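Local coordinates for protein EDTA monooxygenase (EDTA-degrading bacterium BNC1, PDB 5DQP) that probably uses reduced FMN and molecular oxygen to oxidise EDTA, as a flavin-dependent monooxygenase of the NtaA/SnaA/DszA family, at residues A[186-190]-A[191-195]; A[327-331]-A[332-336]; A[392-395]-A[396-400]. All coordinates share one frame; numbering follows the deposited sequence.

Interaction 1 of 3, residues A[186-190]-A[191-195]; sequences NHEGK and YFKVA
G189 N donates to F192 O at 2.8 Å, and this bond closes the turn of a small antiparallel beta hairpin. Strands 187-188 and 193-194 are its arms. H187 and V194 form the hydrogen-bonded pair, with H187 N on V194 O at 2.9 Å and V194 N on H187 O at 3.0 Å. Beyond them N186 N reaches A195 O at 3.0 Å, and E188 faces K193 as the non-hydrogen-bonded pair.

The turn is tied down from outside: E152 of helix 143-161 accepts from H187 NE2 and from the backbone N atoms of Y191 and F192, so one carboxylate ties the first arm to the turn. H187 carries CG anti to its own N (chi1 172°), which swings the imidazole forward, toward the turn and F192 O. There H187 CD2 comes to 3.2 Å from F192 O, while K193 N lies at the ring edge, near its plane. V194 is on the same face as H187, and it packs against N135 of the second subunit.

The other face carries E188 and K193, whose chains run extended side by side. Their charged ends stop short of a salt bridge, with E188 OE1 4.8 Å from K193 NZ; at that range any attraction is probably modest. At the tip, K190 and Y191 also lie alongside each other. Y191 stands roughly 9 Å, side chain to side chain, from Y147, a predicted FMN-binding residue, so the turn lies near the probable flavin site. K190 CG lies over one face of the Y191 ring, toward its rim, and K190 CD comes to 3.5 Å from Y191 CE2.

Interaction 2 of 3, residues A[327-331]-A[332-336]; sequences SATPI and GILKS
P330 O draws two backbone N-H groups of the first helical turn, I333 N at 3.0 Å and L334 N at 3.4 Å, both weak bonds. P330 is the N-cap of helix 331-344, and its carbonyl starts the ladder. The next rung is firmer: K335 N meets I331 O at 2.8 Å with an N-H...O angle of 166°. Just upstream, S327 OG accepts from T329 N at 2.8 Å, an ST turn that shapes the approach to the helix.

T329 turns its methyl CG2 onto L334, T329 CG2 touching L334 CD2 at 3.5 Å; the branch gets there because CG2 lies anti to the backbone N and OG1 takes the place beside it. On the neighbouring side the P330 ring lies alongside I333, with P330 CB 4.0 Å from I333 CG1. With an alanine in place of L334, the T329 methyl would probably lose its nearest apolar partner and a gap would open beneath the helix start.

I333 also lies beside a bound polyether molecule, probably from the crystallisation liquor. The loop following helix 292-303 carries L323 onto L334 and K335 before it runs into helix 331-344.

Interaction 3 of 3, residues A[392-395]-A[396-400]; sequences LEIF and VDQVV
F395 swings its CG anti to the backbone N (chi1 -171°), which carries the ring forward along the helix until one face lies under V399. V399 CB sits 3.8 Å from the F395 ring centroid, only 9° off the normal, a CH-pi contact centred on the face. The CG1 branch of V399, itself anti to the backbone N, leans out to 3.6 Å from F395 CZ. V400 adds its CG2 at 3.7 Å from F395 CE1, its side chain crossing that of F395 at about a right angle.

All this happens within helix 390-405, where the spacing widens into a pi-type turn at 396-399. F395 O is the pivot. V399 N donates to F395 O at 2.8 Å, the ordinary alpha-helical step. V400 N donates to F395 O as well, at 3.1 Å, the step of a pi turn. Earlier rungs, V396 N to L392 O and D397 N to E393 O, keep regular i to i+4 spacing.

On the side facing helix 35-47, E393 and D397 lie side by side, their carboxylate planes nearly perpendicular. A water donates to both E393 OE2 and D397 OD2, which bridges two acids that would otherwise probably repel. The other oxygen of D397, OD1, makes a salt bridge to R47, likely offsetting part of that charge. I394 lays its CD1 against the amide of Q398, at 3.5 Å from Q398 NE2.

Around the helix, I271 of strand 262-271 packs against I394, F395 and V399. Helix 362-374 sets L369 on F395, and P362 on V399 and Q398. Helix 35-47 covers another side, I44 touching E393 and V396, so helix 390-405 is packed between the barrel strand and two neighbouring helices.

In the fold
Interactions 1, 2 and 3 follow one another along the chain, and none touches another. The centres of 1 and 2 are about 40 Å apart and those of 2 and 3 about 33 Å; interactions 1 and 3 lie on opposite sides of the chain's centre. The luciferase-like fold, a TIM-type barrel of parallel strands with surrounding helices, supplies the common frame. The hairpin of 186-195 is an excursion between strands 120-125 and 210-213, helix 331-344 starts in the one between strands 262-271 and 358-360, and helix 390-405 follows strand 380-383. The three are thus separate local features: one at the subunit contact, one at a loop-to-helix start, one against the barrel.

Interaction 1 of 3, residues A[186-190]-A[191-195]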
ATOM      1  N   ASN A 186      22.367  10.238  -5.606  1.00 29.01           N
ATOM      2  CA  ASN A 186      23.056  11.256  -4.813  1.00 29.76           C
ATOM      3  C   ASN A 186      22.398  12.610  -5.004  1.00 30.77           C
ATOM      4  O   ASN A 186      23.038  13.603  -5.331  1.00 32.26           O
ATOM      5  CB  ASN A 186      24.550  11.325  -5.145  1.00 24.51           C
ATOM      6  CG  ASN A 186      25.280  10.022  -4.837  1.00 31.71           C
ATOM      7  OD1 ASN A 186      24.894   9.279  -3.928  1.00 35.41           O
ATOM      8  ND2 ASN A 186      26.330   9.736  -5.594  1.00 30.80           N
ATOM      9  N   HIS A 187      21.086  12.636  -4.804  1.00 32.28           N
ATOM     10  CA  HIS A 187      20.337  13.874  -4.912  1.00 32.27           C
ATOM     11  C   HIS A 187      20.494  14.691  -3.639  1.00 32.03           C
ATOM     12  O   HIS A 187      20.422  14.162  -2.523  1.00 29.40           O
ATOM     13  CB  HIS A 187      18.853  13.592  -5.164  1.00 33.40           C
ATOM     14  CG  HIS A 187      18.008  14.820  -5.088  1.00 29.77           C
ATOM     15  ND1 HIS A 187      17.815  15.650  -6.167  1.00 27.01           N
ATOM     16  CD2 HIS A 187      17.370  15.401  -4.045  1.00 26.70           C
ATOM     17  CE1 HIS A 187      17.069  16.676  -5.802  1.00 27.71           C
ATOM     18  NE2 HIS A 187      16.783  16.549  -4.520  1.00 30.15           N
ATOM     19  N   GLU A 188      20.723  15.988  -3.809  1.00 31.04           N
ATOM     20  CA  GLU A 188      20.665  16.927  -2.694  1.00 37.44           C
ATOM     21  C   GLU A 188      20.073  18.222  -3.222  1.00 43.92           C
ATOM     22  O   GLU A 188      20.711  18.917  -4.016  1.00 37.38           O
ATOM     23  CB  GLU A 188      22.038  17.167  -2.067  1.00 39.33           C
ATOM     24  CG  GLU A 188      21.958  18.120  -0.872  1.00 50.70           C
ATOM     25  CD  GLU A 188      23.102  17.954   0.124  1.00 74.50           C
ATOM     26  OE1 GLU A 188      24.111  17.289  -0.213  1.00 69.19           O
ATOM     27  OE2 GLU A 188      22.983  18.497   1.250  1.00 69.03           O
ATOM     28  N   GLY A 189      18.852  18.535  -2.802  1.00 35.05           N
ATOM     29  CA  GLY A 189      18.200  19.740  -3.263  1.00 30.96           C
ATOM     30  C   GLY A 189      17.710  20.604  -2.119  1.00 31.91           C
ATOM     31  O   GLY A 189      18.084  20.392  -0.967  1.00 35.04           O
ATOM     32  N   LYS A 190      16.857  21.578  -2.413  1.00 25.75           N
ATOM     33  CA  LYS A 190      16.361  22.426  -1.342  1.00 31.67           C
ATOM     34  C   LYS A 190      15.538  21.632  -0.338  1.00 34.30           C
ATOM     35  O   LYS A 190      15.551  21.938   0.857  1.00 32.34           O
ATOM     36  CB  LYS A 190      15.523  23.585  -1.902  1.00 35.42           C
ATOM     37  CG  LYS A 190      15.060  24.556  -0.801  1.00 41.95           C
ATOM     38  CD  LYS A 190      13.874  25.442  -1.202  1.00 46.68           C
ATOM     39  CE  LYS A 190      14.272  26.570  -2.129  1.00 47.78           C
ATOM     40  NZ  LYS A 190      13.447  27.801  -1.881  1.00 56.34           N
ATOM     41  N   TYR A 191      14.798  20.623  -0.795  1.00 33.09           N
ATOM     42  CA  TYR A 191      13.868  19.937   0.088  1.00 31.69           C
ATOM     43  C   TYR A 191      14.290  18.532   0.468  1.00 29.71           C
ATOM     44  O   TYR A 191      13.869  18.053   1.519  1.00 31.22           O
ATOM     45  CB  TYR A 191      12.465  19.869  -0.546  1.00 38.00           C
ATOM     46  CG  TYR A 191      11.772  21.211  -0.654  1.00 36.24           C
ATOM     47  CD1 TYR A 191      11.036  21.727   0.413  1.00 38.77           C
ATOM     48  CD2 TYR A 191      11.859  21.962  -1.819  1.00 33.55           C
ATOM     49  CE1 TYR A 191      10.400  22.961   0.321  1.00 38.30           C
ATOM     50  CE2 TYR A 191      11.237  23.178  -1.924  1.00 37.48           C
ATOM     51  CZ  TYR A 191      10.511  23.678  -0.854  1.00 38.45           C
ATOM     52  OH  TYR A 191       9.892  24.889  -0.980  1.00 36.24           O
ATOM     53  N   PHE A 192      15.073  17.842  -0.364  1.00 30.14           N
ATOM     54  CA  PHE A 192      15.303  16.419  -0.170  1.00 27.18           C
ATOM     55  C   PHE A 192      16.779  16.115  -0.354  1.00 26.11           C
ATOM     56  O   PHE A 192      17.471  16.739  -1.158  1.00 28.40           O
ATOM     57  CB  PHE A 192      14.460  15.565  -1.140  1.00 26.04           C
ATOM     58  CG  PHE A 192      12.981  15.817  -1.030  1.00 27.21           C
ATOM     59  CD1 PHE A 192      12.269  15.391   0.091  1.00 22.85           C
ATOM     60  CD2 PHE A 192      12.298  16.490  -2.034  1.00 27.68           C
ATOM     61  CE1 PHE A 192      10.912  15.644   0.206  1.00 25.36           C
ATOM     62  CE2 PHE A 192      10.918  16.749  -1.925  1.00 24.98           C
ATOM     63  CZ  PHE A 192      10.232  16.325  -0.820  1.00 25.66           C
ATOM     64  N   LYS A 193      17.249  15.149   0.429  1.00 29.90           N
ATOM     65  CA  LYS A 193      18.568  14.550   0.292  1.00 29.24           C
ATOM     66  C   LYS A 193      18.352  13.044   0.252  1.00 26.72           C
ATOM     67  O   LYS A 193      17.862  12.465   1.224  1.00 27.38           O
ATOM     68  CB  LYS A 193      19.478  14.952   1.459  1.00 34.48           C
ATOM     69  CG  LYS A 193      20.925  14.568   1.268  1.00 34.36           C
ATOM     70  CD  LYS A 193      21.753  14.781   2.529  1.00 42.13           C
ATOM     71  CE  LYS A 193      23.194  14.301   2.327  1.00 48.73           C
ATOM     72  NZ  LYS A 193      23.993  14.367   3.591  1.00 51.13           N
ATOM     73  N   VAL A 194      18.691  12.412  -0.871  1.00 26.30           N
ATOM     74  CA  VAL A 194      18.380  11.001  -1.081  1.00 26.09           C
ATOM     75  C   VAL A 194      19.492  10.354  -1.898  1.00 26.43           C
ATOM     76  O   VAL A 194      19.718  10.737  -3.046  1.00 24.45           O
ATOM     77  CB  VAL A 194      17.032  10.835  -1.806  1.00 27.99           C
ATOM     78  CG1 VAL A 194      16.813   9.383  -2.183  1.00 17.78           C
ATOM     79  CG2 VAL A 194      15.863  11.410  -0.969  1.00 20.30           C
ATOM     80  N   ALA A 195      20.174   9.351  -1.336  1.00 25.43           N
ATOM     81  CA  ALA A 195      21.285   8.734  -2.045  1.00 21.52           C
ATOM     82  C   ALA A 195      20.811   7.750  -3.113  1.00 28.10           C
ATOM     83  O   ALA A 195      21.309   7.778  -4.243  1.00 26.18           O
ATOM     84  CB  ALA A 195      22.228   8.038  -1.057  1.00 23.55           C
TER

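Interaction 2 of 3, residues A[327-331]-A[332-336]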
ATOM      1  N   SER A 327     -17.244  38.121  -5.549  1.00 53.62           N
ATOM      2  CA  SER A 327     -18.209  37.253  -4.911  1.00 48.17           C
ATOM      3  C   SER A 327     -17.476  36.215  -4.099  1.00 42.71           C
ATOM      4  O   SER A 327     -16.355  35.963  -4.363  1.00 43.45           O
ATOM      5  CB  SER A 327     -19.093  36.589  -5.975  1.00 48.36           C
ATOM      6  OG  SER A 327     -19.436  35.265  -5.692  1.00 39.55           O
ATOM      7  N   ALA A 328     -18.151  35.576  -3.157  1.00 39.68           N
ATOM      8  CA  ALA A 328     -17.579  34.437  -2.446  1.00 39.29           C
ATOM      9  C   ALA A 328     -17.382  33.217  -3.347  1.00 43.24           C
ATOM     10  O   ALA A 328     -16.930  32.174  -2.859  1.00 46.70           O
ATOM     11  CB  ALA A 328     -18.461  34.056  -1.254  1.00 27.01           C
ATOM     12  N   THR A 329     -17.729  33.300  -4.626  1.00 39.19           N
ATOM     13  CA  THR A 329     -17.514  32.176  -5.527  1.00 41.12           C
ATOM     14  C   THR A 329     -16.545  32.615  -6.617  1.00 43.65           C
ATOM     15  O   THR A 329     -16.796  33.623  -7.299  1.00 39.11           O
ATOM     16  CB  THR A 329     -18.833  31.664  -6.132  1.00 45.45           C
ATOM     17  OG1 THR A 329     -19.460  30.768  -5.204  1.00 51.88           O
ATOM     18  CG2 THR A 329     -18.590  30.923  -7.435  1.00 41.70           C
ATOM     19  N   PRO A 330     -15.438  31.903  -6.816  1.00 45.45           N
ATOM     20  CA  PRO A 330     -14.412  32.369  -7.757  1.00 45.79           C
ATOM     21  C   PRO A 330     -14.989  32.669  -9.138  1.00 44.66           C
ATOM     22  O   PRO A 330     -15.780  31.900  -9.688  1.00 45.66           O
ATOM     23  CB  PRO A 330     -13.420  31.202  -7.800  1.00 47.17           C
ATOM     24  CG  PRO A 330     -13.692  30.417  -6.538  1.00 46.49           C
ATOM     25  CD  PRO A 330     -15.150  30.561  -6.283  1.00 41.15           C
ATOM     26  N   ILE A 331     -14.565  33.805  -9.693  1.00 42.09           N
ATOM     27  CA  ILE A 331     -15.057  34.282 -10.981  1.00 42.84           C
ATOM     28  C   ILE A 331     -14.913  33.212 -12.057  1.00 47.77           C
ATOM     29  O   ILE A 331     -15.771  33.081 -12.938  1.00 49.36           O
ATOM     30  CB  ILE A 331     -14.308  35.567 -11.373  1.00 46.30           C
ATOM     31  CG1 ILE A 331     -14.899  36.171 -12.646  1.00 45.77           C
ATOM     32  CG2 ILE A 331     -12.828  35.266 -11.542  1.00 51.57           C
ATOM     33  CD1 ILE A 331     -16.361  36.507 -12.514  1.00 48.44           C
ATOM     34  N   GLY A 332     -13.821  32.448 -12.019  1.00 43.59           N
ATOM     35  CA  GLY A 332     -13.595  31.433 -13.034  1.00 39.83           C
ATOM     36  C   GLY A 332     -14.662  30.359 -13.056  1.00 40.29           C
ATOM     37  O   GLY A 332     -15.001  29.839 -14.121  1.00 37.13           O
ATOM     38  N   ILE A 333     -15.199  29.999 -11.890  1.00 35.93           N
ATOM     39  CA  ILE A 333     -16.319  29.066 -11.857  1.00 35.61           C
ATOM     40  C   ILE A 333     -17.532  29.685 -12.542  1.00 34.55           C
ATOM     41  O   ILE A 333     -18.171  29.066 -13.401  1.00 28.49           O
ATOM     42  CB  ILE A 333     -16.646  28.669 -10.403  1.00 48.84           C
ATOM     43  CG1 ILE A 333     -15.384  28.240  -9.637  1.00 45.90           C
ATOM     44  CG2 ILE A 333     -17.782  27.637 -10.357  1.00 34.13           C
ATOM     45  CD1 ILE A 333     -14.370  27.493 -10.453  1.00 56.33           C
ATOM     46  N   LEU A 334     -17.865  30.928 -12.164  1.00 31.24           N
ATOM     47  CA  LEU A 334     -19.028  31.610 -12.731  1.00 30.46           C
ATOM     48  C   LEU A 334     -18.899  31.723 -14.242  1.00 28.18           C
ATOM     49  O   LEU A 334     -19.848  31.456 -14.982  1.00 24.20           O
ATOM     50  CB  LEU A 334     -19.194  33.001 -12.096  1.00 31.23           C
ATOM     51  CG  LEU A 334     -19.310  33.050 -10.564  1.00 39.01           C
ATOM     52  CD1 LEU A 334     -19.333  34.489 -10.033  1.00 36.48           C
ATOM     53  CD2 LEU A 334     -20.542  32.264 -10.069  1.00 32.62           C
ATOM     54  N   LYS A 335     -17.723  32.110 -14.721  1.00 26.16           N
ATOM     55  CA  LYS A 335     -17.551  32.242 -16.161  1.00 32.78           C
ATOM     56  C   LYS A 335     -17.671  30.889 -16.860  1.00 31.65           C
ATOM     57  O   LYS A 335     -18.186  30.807 -17.983  1.00 27.43           O
ATOM     58  CB  LYS A 335     -16.211  32.902 -16.466  1.00 36.13           C
ATOM     59  CG  LYS A 335     -16.120  33.378 -17.893  1.00 59.91           C
ATOM     60  CD  LYS A 335     -17.322  34.271 -18.235  1.00 72.58           C
ATOM     61  CE  LYS A 335     -17.712  34.192 -19.715  1.00 58.20           C
ATOM     62  NZ  LYS A 335     -18.079  32.799 -20.087  1.00 40.58           N
ATOM     63  N   SER A 336     -17.241  29.818 -16.201  1.00 26.98           N
ATOM     64  CA  SER A 336     -17.384  28.494 -16.788  1.00 30.51           C
ATOM     65  C   SER A 336     -18.852  28.137 -16.947  1.00 29.13           C
ATOM     66  O   SER A 336     -19.263  27.574 -17.966  1.00 26.28           O
ATOM     67  CB  SER A 336     -16.673  27.457 -15.924  1.00 29.74           C
ATOM     68  OG  SER A 336     -16.750  26.195 -16.546  1.00 32.68           O
TER

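Interaction 3 of 3, residues A[392-395]-A[396-400]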
ATOM      1  N   LEU A 392     -21.860   2.021 -11.388  1.00 19.77           N
ATOM      2  CA  LEU A 392     -20.847   1.612 -12.345  1.00 22.09           C
ATOM      3  C   LEU A 392     -21.327   0.403 -13.128  1.00 18.04           C
ATOM      4  O   LEU A 392     -21.018   0.266 -14.311  1.00 19.79           O
ATOM      5  CB  LEU A 392     -19.523   1.328 -11.641  1.00 17.57           C
ATOM      6  CG  LEU A 392     -18.304   0.997 -12.491  1.00 16.72           C
ATOM      7  CD1 LEU A 392     -18.040   2.166 -13.436  1.00 16.16           C
ATOM      8  CD2 LEU A 392     -17.131   0.765 -11.536  1.00 22.14           C
ATOM      9  N   GLU A 393     -22.086  -0.479 -12.486  1.00 22.47           N
ATOM     10  CA  GLU A 393     -22.647  -1.625 -13.198  1.00 23.87           C
ATOM     11  C   GLU A 393     -23.562  -1.166 -14.341  1.00 23.84           C
ATOM     12  O   GLU A 393     -23.493  -1.688 -15.465  1.00 17.78           O
ATOM     13  CB  GLU A 393     -23.377  -2.518 -12.183  1.00 22.24           C
ATOM     14  CG  GLU A 393     -23.880  -3.872 -12.688  1.00 31.49           C
ATOM     15  CD  GLU A 393     -24.316  -4.811 -11.541  1.00 41.26           C
ATOM     16  OE1 GLU A 393     -24.111  -4.478 -10.339  1.00 36.71           O
ATOM     17  OE2 GLU A 393     -24.874  -5.891 -11.850  1.00 52.89           O
ATOM     18  N   ILE A 394     -24.394  -0.156 -14.082  1.00 23.81           N
ATOM     19  CA  ILE A 394     -25.225   0.436 -15.133  1.00 17.80           C
ATOM     20  C   ILE A 394     -24.359   1.011 -16.247  1.00 18.76           C
ATOM     21  O   ILE A 394     -24.638   0.815 -17.435  1.00 21.47           O
ATOM     22  CB  ILE A 394     -26.145   1.520 -14.537  1.00 21.31           C
ATOM     23  CG1 ILE A 394     -27.080   0.918 -13.493  1.00 27.09           C
ATOM     24  CG2 ILE A 394     -26.968   2.220 -15.633  1.00 21.93           C
ATOM     25  CD1 ILE A 394     -28.009  -0.137 -14.047  1.00 34.25           C
ATOM     26  N   PHE A 395     -23.343   1.807 -15.890  1.00 19.26           N
ATOM     27  CA  PHE A 395     -22.484   2.372 -16.923  1.00 20.21           C
ATOM     28  C   PHE A 395     -21.843   1.265 -17.768  1.00 18.81           C
ATOM     29  O   PHE A 395     -21.912   1.285 -19.003  1.00 21.86           O
ATOM     30  CB  PHE A 395     -21.415   3.269 -16.294  1.00 20.78           C
ATOM     31  CG  PHE A 395     -20.638   4.049 -17.305  1.00 22.17           C
ATOM     32  CD1 PHE A 395     -19.558   3.473 -17.956  1.00 18.59           C
ATOM     33  CD2 PHE A 395     -21.021   5.339 -17.650  1.00 20.24           C
ATOM     34  CE1 PHE A 395     -18.847   4.166 -18.916  1.00 19.05           C
ATOM     35  CE2 PHE A 395     -20.322   6.045 -18.590  1.00 21.33           C
ATOM     36  CZ  PHE A 395     -19.222   5.454 -19.233  1.00 17.33           C
ATOM     37  N   VAL A 396     -21.262   0.259 -17.117  1.00 20.47           N
ATOM     38  CA  VAL A 396     -20.585  -0.813 -17.852  1.00 17.21           C
ATOM     39  C   VAL A 396     -21.576  -1.662 -18.657  1.00 20.93           C
ATOM     40  O   VAL A 396     -21.257  -2.148 -19.750  1.00 18.53           O
ATOM     41  CB  VAL A 396     -19.772  -1.687 -16.874  1.00 21.45           C
ATOM     42  CG1 VAL A 396     -19.469  -3.050 -17.515  1.00 21.41           C
ATOM     43  CG2 VAL A 396     -18.486  -0.980 -16.432  1.00 21.14           C
ATOM     44  N   ASP A 397     -22.769  -1.902 -18.118  1.00 19.84           N
ATOM     45  CA  ASP A 397     -23.729  -2.744 -18.821  1.00 21.26           C
ATOM     46  C   ASP A 397     -24.390  -2.026 -19.989  1.00 22.43           C
ATOM     47  O   ASP A 397     -24.810  -2.676 -20.944  1.00 19.17           O
ATOM     48  CB  ASP A 397     -24.854  -3.208 -17.890  1.00 19.87           C
ATOM     49  CG  ASP A 397     -24.412  -4.252 -16.871  1.00 37.47           C
ATOM     50  OD1 ASP A 397     -23.328  -4.863 -17.057  1.00 32.56           O
ATOM     51  OD2 ASP A 397     -25.186  -4.462 -15.895  1.00 31.93           O
ATOM     52  N   GLN A 398     -24.557  -0.711 -19.913  1.00 15.85           N
ATOM     53  CA  GLN A 398     -25.413  -0.034 -20.879  1.00 18.99           C
ATOM     54  C   GLN A 398     -24.729   1.075 -21.661  1.00 16.58           C
ATOM     55  O   GLN A 398     -25.137   1.339 -22.781  1.00 22.13           O
ATOM     56  CB  GLN A 398     -26.661   0.516 -20.171  1.00 20.69           C
ATOM     57  CG  GLN A 398     -27.406  -0.626 -19.437  1.00 22.67           C
ATOM     58  CD  GLN A 398     -28.629  -0.178 -18.664  1.00 28.00           C
ATOM     59  OE1 GLN A 398     -29.428   0.612 -19.161  1.00 28.66           O
ATOM     60  NE2 GLN A 398     -28.796  -0.705 -17.446  1.00 27.25           N
ATOM     61  N   VAL A 399     -23.709   1.725 -21.123  1.00 19.36           N
ATOM     62  CA  VAL A 399     -23.017   2.759 -21.891  1.00 17.07           C
ATOM     63  C   VAL A 399     -21.848   2.172 -22.671  1.00 19.29           C
ATOM     64  O   VAL A 399     -21.724   2.367 -23.882  1.00 17.69           O
ATOM     65  CB  VAL A 399     -22.554   3.900 -20.954  1.00 22.01           C
ATOM     66  CG1 VAL A 399     -21.697   4.926 -21.733  1.00 19.68           C
ATOM     67  CG2 VAL A 399     -23.755   4.575 -20.262  1.00 16.60           C
ATOM     68  N   VAL A 400     -20.978   1.424 -21.986  1.00 19.23           N
ATOM     69  CA  VAL A 400     -19.822   0.828 -22.645  1.00 15.30           C
ATOM     70  C   VAL A 400     -20.196   0.063 -23.926  1.00 14.00           C
ATOM     71  O   VAL A 400     -19.548   0.283 -24.954  1.00 18.07           O
ATOM     72  CB  VAL A 400     -19.016  -0.000 -21.643  1.00 21.16           C
ATOM     73  CG1 VAL A 400     -18.040  -0.960 -22.328  1.00 16.44           C
ATOM     74  CG2 VAL A 400     -18.262   0.963 -20.698  1.00 14.11           C
TER
HETATM   75  O   HOH W   1     -24.878  -6.466 -14.343  1.00 31.28           O